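Long-range contacts in PHO85 cyclin PHO80 (Saccharomyces cerevisiae, PDB 2PMI), which partners the cyclin-dependent kinase PHO85 and, when phosphate is plentiful, keeps the genes of the phosphate-starvation response repressed: residues Asp103-Val108 with Asn176-Ser181; Ile170-Asp174 with Ser212-Leu217. All coordinates share one frame. Residues are numbered along the deposited sequence.

The two contacts draw on neighbouring parts of the chain, the loop 170-174 and the helix from 176: the loop meets Ser212-Leu217 in contact 2, and the helix packs on Asp103-Val108 in contact 1. Their centres lie about 12 Å apart and they touch where Asn176 CG comes 3.4 Å from Ile171 O. Contact 1 is helix against helix, apolar inside and open to solvent at Thr107, and it is reached by no residue of PHO85. Contact 2 is more fully buried, joins loop to loop and helix start, and adds five hydrogen bonds to its apolar packing. It also lies against PHO85. Helix 92-108 serves both, since its Tyr100 touches Pro172 and Val216 and hydrogen-bonds to Asn176.

Contact 1 (Asp103-Val108 with Asn176-Ser181); sequences DLLQTV and NITLCS
Leu104 lays its CD1 methyl over Ile177, 3.5 Å from Ile177 CG1, and the same Leu104 CD1 is 4.2 Å from Cys180 CB and 3.8 Å from Asn176 ND2. Both segments are helical and run nearly parallel: the axes of 103-108 and 176-181 cross at -24° and approach to 10.0 Å. The register sets Leu104 CA 5.9 Å from Ile177 CA and, one turn on, Val108 CA 5.8 Å from Ser181 CA. Leu104 takes chi1 t and chi2 p, Ile177 chi1 m and chi2 t; in each the CA-to-CB bond points sideways while the tip comes nearer the partner. The CA-to-CB bond of Val108 (chi1 m) points toward the other helix, with CG1 3.9 Å from Cys180 SG and 4.0 Å from Ser181 OG. At the solvent side Thr107 CG2 lies 3.9 Å from Ile177 CG2 and 3.5 Å from Ser181 OG, while Thr107 OG1 makes a weak 3.2 Å hydrogen bond to Asp103 O. Asn176 ND2 hydrogen-bonds to Arg169 O and Tyr100 OH, tying the start of its helix to helix 92-108. The arrangement is shallow-angle apolar packing of two helices, here joining helix 92-108 of the all-helical cyclin fold to the short helix 176-183.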
loop_
_atom_site.group_PDB
_atom_site.type_symbol
_atom_site.label_atom_id
_atom_site.label_comp_id
_atom_site.label_asym_id
_atom_site.label_seq_id
_atom_site.Cartn_x
_atom_site.Cartn_y
_atom_site.Cartn_z
ATOM N N ASP B 103 -5.379 -18.120 10.500
ATOM C CA ASP B 103 -5.863 -19.028 9.481
ATOM C C ASP B 103 -4.870 -19.054 8.326
ATOM O O ASP B 103 -4.822 -20.030 7.573
ATOM C CB ASP B 103 -7.245 -18.594 8.975
ATOM C CG ASP B 103 -8.382 -19.006 9.914
ATOM O OD1 ASP B 103 -8.106 -19.323 11.096
ATOM O OD2 ASP B 103 -9.558 -19.003 9.469
ATOM N N LEU B 104 -4.071 -17.996 8.177
ATOM C CA LEU B 104 -3.106 -17.976 7.082
ATOM C C LEU B 104 -1.881 -18.805 7.397
ATOM O O LEU B 104 -1.383 -19.509 6.536
ATOM C CB LEU B 104 -2.647 -16.557 6.727
ATOM C CG LEU B 104 -1.603 -16.593 5.583
ATOM C CD1 LEU B 104 -2.321 -16.508 4.236
ATOM C CD2 LEU B 104 -0.599 -15.452 5.708
ATOM N N LEU B 105 -1.381 -18.704 8.623
ATOM C CA LEU B 105 -0.205 -19.459 9.019
ATOM C C LEU B 105 -0.566 -20.934 9.251
ATOM O O LEU B 105 0.160 -21.823 8.788
ATOM C CB LEU B 105 0.415 -18.861 10.278
ATOM C CG LEU B 105 1.865 -19.264 10.562
ATOM C CD1 LEU B 105 2.716 -18.818 9.395
ATOM C CD2 LEU B 105 2.386 -18.635 11.860
ATOM N N GLN B 106 -1.681 -21.207 9.939
ATOM C CA GLN B 106 -2.086 -22.600 10.181
ATOM C C GLN B 106 -2.212 -23.356 8.868
ATOM O O GLN B 106 -2.032 -24.568 8.832
ATOM C CB GLN B 106 -3.434 -22.708 10.925
ATOM C CG GLN B 106 -3.416 -22.294 12.405
ATOM C CD GLN B 106 -4.527 -22.935 13.254
ATOM O OE1 GLN B 106 -5.680 -23.094 12.820
ATOM N NE2 GLN B 106 -4.177 -23.291 14.483
ATOM N N THR B 107 -2.522 -22.641 7.793
ATOM C CA THR B 107 -2.680 -23.270 6.484
ATOM C C THR B 107 -1.385 -23.470 5.697
ATOM O O THR B 107 -1.240 -24.469 4.998
ATOM C CB THR B 107 -3.681 -22.470 5.577
ATOM O OG1 THR B 107 -5.036 -22.766 5.953
ATOM C CG2 THR B 107 -3.486 -22.815 4.108
ATOM N N VAL B 108 -0.433 -22.555 5.815
ATOM C CA VAL B 108 0.794 -22.659 5.023
ATOM C C VAL B 108 2.078 -22.972 5.785
ATOM O O VAL B 108 3.201 -22.787 5.286
ATOM C CB VAL B 108 0.988 -21.367 4.198
ATOM C CG1 VAL B 108 -0.249 -21.132 3.333
ATOM C CG2 VAL B 108 1.235 -20.164 5.130
ATOM N N ASN B 176 -6.032 -14.511 -1.111
ATOM C CA ASN B 176 -4.668 -14.481 -0.596
ATOM C C ASN B 176 -4.185 -15.836 -0.085
ATOM O O ASN B 176 -3.155 -16.334 -0.537
ATOM C CB ASN B 176 -4.529 -13.418 0.507
ATOM C CG ASN B 176 -3.091 -13.270 1.001
ATOM O OD1 ASN B 176 -2.166 -13.098 0.207
ATOM N ND2 ASN B 176 -2.901 -13.333 2.315
ATOM N N ILE B 177 -4.926 -16.428 0.849
ATOM C CA ILE B 177 -4.543 -17.716 1.415
ATOM C C ILE B 177 -4.254 -18.776 0.339
ATOM O O ILE B 177 -3.229 -19.481 0.397
ATOM C CB ILE B 177 -5.631 -18.241 2.379
ATOM C CG1 ILE B 177 -5.696 -17.349 3.621
ATOM C CG2 ILE B 177 -5.311 -19.668 2.801
ATOM C CD1 ILE B 177 -6.768 -17.743 4.610
ATOM N N THR B 178 -5.150 -18.876 -0.641
ATOM C CA THR B 178 -4.981 -19.836 -1.718
ATOM C C THR B 178 -3.695 -19.568 -2.472
ATOM O O THR B 178 -2.829 -20.435 -2.572
ATOM C CB THR B 178 -6.163 -19.787 -2.699
ATOM O OG1 THR B 178 -7.312 -20.371 -2.078
ATOM C CG2 THR B 178 -5.844 -20.558 -3.967
ATOM N N LEU B 179 -3.581 -18.360 -3.008
ATOM C CA LEU B 179 -2.401 -17.962 -3.753
ATOM C C LEU B 179 -1.180 -18.289 -2.936
ATOM O O LEU B 179 -0.183 -18.775 -3.458
ATOM C CB LEU B 179 -2.453 -16.469 -4.030
ATOM C CG LEU B 179 -3.460 -16.138 -5.124
ATOM C CD1 LEU B 179 -3.977 -14.728 -4.977
ATOM C CD2 LEU B 179 -2.788 -16.345 -6.461
ATOM N N CYS B 180 -1.271 -18.019 -1.640
ATOM C CA CYS B 180 -0.169 -18.299 -0.737
ATOM C C CYS B 180 0.088 -19.809 -0.733
ATOM O O CYS B 180 1.225 -20.254 -0.929
ATOM C CB CYS B 180 -0.496 -17.808 0.675
ATOM S SG CYS B 180 0.954 -17.730 1.740
ATOM N N SER B 181 -0.969 -20.593 -0.517
ATOM C CA SER B 181 -0.853 -22.056 -0.514
ATOM C C SER B 181 -0.089 -22.484 -1.749
ATOM O O SER B 181 0.976 -23.092 -1.673
ATOM C CB SER B 181 -2.233 -22.703 -0.539
ATOM O OG SER B 181 -2.598 -23.112 0.764
#

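Contact 2 (Ile170-Asp174 with Ser212-Leu217); sequences IIPRD and SGYNVL
Pro172 and Val216 form the apolar centre, Pro172 CB 4.1 Å from Val216 CB, with Leu217 CG 4.0 Å from Pro172 CG. Pro172 is the centre of an inverse gamma turn; the extended Arg173 follows. Ile171 CG2 reaches Tyr214 CE2 at 4.1 Å. Tyr214 (chi1 m, chi2 85°) takes Arg173 CG over its ring face in a CH-pi contact, 3.8 Å from the centroid. The guanidinium lies against the same ring, Arg173 NE 3.4 Å from Tyr214 CE1, and donates from NE to Ser212 O at 3.0 Å and from NH2 to Ser212 OG at 3.2 Å. Gly213, at phi 88°, a backbone suited to glycine, offers its O to Asp174 N at 2.8 Å. Outermost, Asn215 ND2 gives Asp174 OD2 a 3.0 Å hydrogen bond; Arg209 forms a salt bridge with that carboxylate. An acidic side chain of PHO85 pairs with Arg173, and PHO85 backbone atoms hydrogen-bond to Ser212 OG and Tyr214 OH: the Arg173, Ser212 and Tyr214 part of the polar edge belongs to the cyclin-CDK interface.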
loop_
_atom_site.group_PDB
_atom_site.type_symbol
_atom_site.label_atom_id
_atom_site.label_comp_id
_atom_site.label_asym_id
_atom_site.label_seq_id
_atom_site.Cartn_x
_atom_site.Cartn_y
_atom_site.Cartn_z
ATOM N N ILE B 170 0.905 -10.887 3.085
ATOM C CA ILE B 170 0.224 -10.340 4.249
ATOM C C ILE B 170 -1.042 -9.521 3.999
ATOM O O ILE B 170 -1.733 -9.193 4.962
ATOM C CB ILE B 170 1.183 -9.438 4.989
ATOM C CG1 ILE B 170 1.607 -8.304 4.039
ATOM C CG2 ILE B 170 2.386 -10.225 5.442
ATOM C CD1 ILE B 170 2.643 -7.362 4.576
ATOM N N ILE B 171 -1.346 -9.170 2.745
ATOM C CA ILE B 171 -2.542 -8.359 2.461
ATOM C C ILE B 171 -3.805 -9.227 2.467
ATOM O O ILE B 171 -4.044 -10.007 1.549
ATOM C CB ILE B 171 -2.433 -7.618 1.090
ATOM C CG1 ILE B 171 -1.120 -6.830 1.003
ATOM C CG2 ILE B 171 -3.595 -6.646 0.912
ATOM C CD1 ILE B 171 -0.817 -6.318 -0.430
ATOM N N PRO B 172 -4.647 -9.075 3.500
ATOM C CA PRO B 172 -5.881 -9.850 3.627
ATOM C C PRO B 172 -6.869 -9.605 2.504
ATOM O O PRO B 172 -7.735 -8.736 2.586
ATOM C CB PRO B 172 -6.422 -9.412 4.981
ATOM C CG PRO B 172 -6.029 -7.970 5.025
ATOM C CD PRO B 172 -4.604 -7.988 4.496
ATOM N N ARG B 173 -6.733 -10.378 1.444
ATOM C CA ARG B 173 -7.632 -10.259 0.314
ATOM C C ARG B 173 -8.198 -11.673 0.044
ATOM O O ARG B 173 -7.516 -12.687 0.261
ATOM C CB ARG B 173 -6.853 -9.698 -0.875
ATOM C CG ARG B 173 -7.601 -8.684 -1.738
ATOM C CD ARG B 173 -6.634 -8.091 -2.738
ATOM N NE ARG B 173 -7.294 -7.533 -3.906
ATOM C CZ ARG B 173 -6.639 -7.069 -4.965
ATOM N NH1 ARG B 173 -5.313 -7.107 -4.975
ATOM N NH2 ARG B 173 -7.301 -6.583 -6.012
ATOM N N ASP B 174 -9.450 -11.729 -0.403
ATOM C CA ASP B 174 -10.154 -12.986 -0.669
ATOM C C ASP B 174 -9.344 -14.201 -1.082
ATOM O O ASP B 174 -9.417 -15.223 -0.423
ATOM C CB ASP B 174 -11.284 -12.767 -1.684
ATOM C CG ASP B 174 -12.427 -11.930 -1.107
ATOM O OD1 ASP B 174 -12.505 -11.833 0.140
ATOM O OD2 ASP B 174 -13.248 -11.383 -1.880
ATOM N N SER B 212 -13.461 -5.458 -4.739
ATOM C CA SER B 212 -12.193 -5.858 -5.344
ATOM C C SER B 212 -11.424 -6.899 -4.532
ATOM O O SER B 212 -10.181 -6.944 -4.553
ATOM C CB SER B 212 -11.317 -4.624 -5.569
ATOM O OG SER B 212 -10.106 -4.970 -6.222
ATOM N N GLY B 213 -12.178 -7.727 -3.807
ATOM C CA GLY B 213 -11.580 -8.786 -3.020
ATOM C C GLY B 213 -11.154 -8.427 -1.617
ATOM O O GLY B 213 -10.435 -9.196 -0.976
ATOM N N TYR B 214 -11.565 -7.264 -1.125
ATOM C CA TYR B 214 -11.193 -6.895 0.238
ATOM C C TYR B 214 -12.409 -7.083 1.114
ATOM O O TYR B 214 -13.056 -6.126 1.536
ATOM C CB TYR B 214 -10.690 -5.450 0.315
ATOM C CG TYR B 214 -9.434 -5.197 -0.489
ATOM C CD1 TYR B 214 -9.500 -4.895 -1.857
ATOM C CD2 TYR B 214 -8.179 -5.245 0.116
ATOM C CE1 TYR B 214 -8.345 -4.633 -2.597
ATOM C CE2 TYR B 214 -7.017 -4.992 -0.618
ATOM C CZ TYR B 214 -7.110 -4.684 -1.968
ATOM O OH TYR B 214 -5.963 -4.429 -2.684
ATOM N N ASN B 215 -12.715 -8.344 1.379
ATOM C CA ASN B 215 -13.875 -8.684 2.183
ATOM C C ASN B 215 -13.449 -9.633 3.303
ATOM O O ASN B 215 -14.265 -10.086 4.114
ATOM C CB ASN B 215 -14.929 -9.312 1.274
ATOM C CG ASN B 215 -15.198 -8.463 0.029
ATOM O OD1 ASN B 215 -15.945 -7.489 0.082
ATOM N ND2 ASN B 215 -14.566 -8.821 -1.091
ATOM N N VAL B 216 -12.153 -9.909 3.370
ATOM C CA VAL B 216 -11.656 -10.793 4.402
ATOM C C VAL B 216 -11.924 -10.255 5.813
ATOM O O VAL B 216 -12.705 -10.853 6.554
ATOM C CB VAL B 216 -10.146 -11.054 4.242
ATOM C CG1 VAL B 216 -9.726 -12.157 5.174
ATOM C CG2 VAL B 216 -9.818 -11.421 2.811
ATOM N N LEU B 217 -11.303 -9.122 6.169
ATOM C CA LEU B 217 -11.435 -8.535 7.512
ATOM C C LEU B 217 -12.850 -8.390 8.047
ATOM O O LEU B 217 -13.080 -8.596 9.245
ATOM C CB LEU B 217 -10.701 -7.197 7.593
ATOM C CG LEU B 217 -9.171 -7.212 7.400
ATOM C CD1 LEU B 217 -8.611 -5.831 7.681
ATOM C CD2 LEU B 217 -8.512 -8.207 8.336
#